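Local structure of cytochrome P450 (CYP102L1) (Mycobacterium phage Adler, 6N6Q) at residues A[195-198]-A[202-205]. The protein is a virus-encoded cytochrome P450 that binds haem and probably acts as a haem-dependent monooxygenase. Residues are numbered along the deposited sequence; the frame is centred on the assembly and turned at random.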
loop_
_atom_site.group_PDB
_atom_site.type_symbol
_atom_site.label_atom_id
_atom_site.label_comp_id
_atom_site.label_asym_id
_atom_site.label_seq_id
_atom_site.Cartn_x
_atom_site.Cartn_y
_atom_site.Cartn_z
ATOM N N ALA A 195 -5.029 17.590 3.828
ATOM C CA ALA A 195 -4.698 17.036 5.136
ATOM C C ALA A 195 -3.203 17.120 5.422
ATOM O O ALA A 195 -2.802 17.411 6.555
ATOM C CB ALA A 195 -5.177 15.587 5.226
ATOM N N ASN A 196 -2.367 16.875 4.410
ATOM C CA ASN A 196 -0.924 16.873 4.613
ATOM C C ASN A 196 -0.358 18.276 4.791
ATOM O O ASN A 196 0.792 18.409 5.227
ATOM C CB ASN A 196 -0.231 16.172 3.441
ATOM C CG ASN A 196 1.251 15.937 3.688
ATOM O OD1 ASN A 196 2.083 16.807 3.425
ATOM N ND2 ASN A 196 1.587 14.755 4.191
ATOM N N ARG A 197 -1.134 19.314 4.469
ATOM C CA ARG A 197 -0.706 20.702 4.608
ATOM C C ARG A 197 0.004 20.935 5.931
ATOM O O ARG A 197 -0.546 20.658 7.002
ATOM C CB ARG A 197 -1.913 21.635 4.513
ATOM C CG ARG A 197 -2.575 21.737 3.158
ATOM C CD ARG A 197 -3.674 22.775 3.256
ATOM N NE ARG A 197 -4.360 22.652 4.539
ATOM C CZ ARG A 197 -4.861 23.673 5.225
ATOM N NH1 ARG A 197 -4.754 24.909 4.758
ATOM N NH2 ARG A 197 -5.465 23.455 6.386
ATOM N N ARG A 198 1.228 21.446 5.860
ATOM C CA ARG A 198 1.997 21.659 7.072
ATOM C C ARG A 198 1.532 22.926 7.784
ATOM O O ARG A 198 0.972 23.843 7.176
ATOM C CB ARG A 198 3.491 21.731 6.760
ATOM C CG ARG A 198 4.395 21.420 7.949
ATOM C CD ARG A 198 3.917 20.190 8.719
ATOM N NE ARG A 198 2.973 20.532 9.782
ATOM C CZ ARG A 198 2.292 19.648 10.502
ATOM N NH1 ARG A 198 2.451 18.349 10.291
ATOM N NH2 ARG A 198 1.448 20.071 11.433
ATOM N N ILE A 202 -0.593 26.107 6.637
ATOM C CA ILE A 202 -1.950 26.250 7.159
ATOM C C ILE A 202 -2.122 27.682 7.651
ATOM O O ILE A 202 -1.454 28.087 8.614
ATOM C CB ILE A 202 -2.235 25.246 8.287
ATOM C CG1 ILE A 202 -2.127 23.809 7.774
ATOM C CG2 ILE A 202 -3.612 25.494 8.884
ATOM C CD1 ILE A 202 -2.287 22.766 8.860
ATOM N N PRO A 203 -2.986 28.480 7.024
ATOM C CA PRO A 203 -3.201 29.850 7.502
ATOM C C PRO A 203 -3.728 29.859 8.929
ATOM O O PRO A 203 -4.528 29.007 9.322
ATOM C CB PRO A 203 -4.229 30.410 6.514
ATOM C CG PRO A 203 -4.075 29.571 5.289
ATOM C CD PRO A 203 -3.737 28.200 5.790
ATOM N N PHE A 204 -3.268 30.843 9.708
ATOM C CA PHE A 204 -3.630 30.921 11.120
ATOM C C PHE A 204 -5.129 31.076 11.337
ATOM O O PHE A 204 -5.620 30.765 12.427
ATOM C CB PHE A 204 -2.898 32.085 11.788
ATOM C CG PHE A 204 -1.439 31.826 12.037
ATOM C CD1 PHE A 204 -0.950 30.533 12.115
ATOM C CD2 PHE A 204 -0.557 32.882 12.201
ATOM C CE1 PHE A 204 0.394 30.296 12.349
ATOM C CE2 PHE A 204 0.788 32.653 12.434
ATOM C CZ PHE A 204 1.264 31.358 12.509
ATOM N N TYR A 205 -5.867 31.547 10.337
ATOM C CA TYR A 205 -7.285 31.839 10.491
ATOM C C TYR A 205 -8.080 31.265 9.329
ATOM O O TYR A 205 -8.982 31.911 8.787
ATOM C CB TYR A 205 -7.508 33.343 10.629
ATOM C CG TYR A 205 -6.556 33.987 11.613
ATOM C CD1 TYR A 205 -6.773 33.890 12.981
ATOM C CD2 TYR A 205 -5.429 34.674 11.177
ATOM C CE1 TYR A 205 -5.902 34.468 13.887
ATOM C CE2 TYR A 205 -4.550 35.257 12.077
ATOM C CZ TYR A 205 -4.793 35.150 13.431
ATOM O OH TYR A 205 -3.924 35.726 14.332
#
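The guanidinium of Arg197 carries Ile202 over one face, with CG1 3.6 Å above the plane and displaced from the centre of the group, while CD of Pro203 comes in obliquely, 3.6 Å from NH1 of Arg197. This packing belongs to the surface loop that follows helix 183-196 and runs to the short helix 206-209 of the cytochrome P450 fold, and it illustrates how one arginine can serve a loop both as a flat apolar platform and as a charge. Arg197 reaches out with CG anti to its carbonyl carbon (chi1 -69°), and a bend at chi3 turns the guanidinium beneath the isoleucine, so that the two side chains cross at about a right angle. NE donates a hydrogen bond to O of Tyr194, whose ring also makes a cation-pi contact, and a salt bridge from NH2 to Glu206 links this residue just past helix 183-196 to helix 206-209, whereas the apolar contacts stay within the loop. Arg198 instead directs its guanidinium to Asp56, which probably offsets the repulsion between Arg198 and nearby Lys87. The CG1-CD1 branch of Ile202 also lies against backbone oxygens, CG1 being 3.2 Å from O of Arg198 and CD1 3.3 Å from O of Arg197. A single weak hydrogen bond closes the turn, Ile202 N to Arg198 O at 2.8 Å, with an N-H...O angle of 127°.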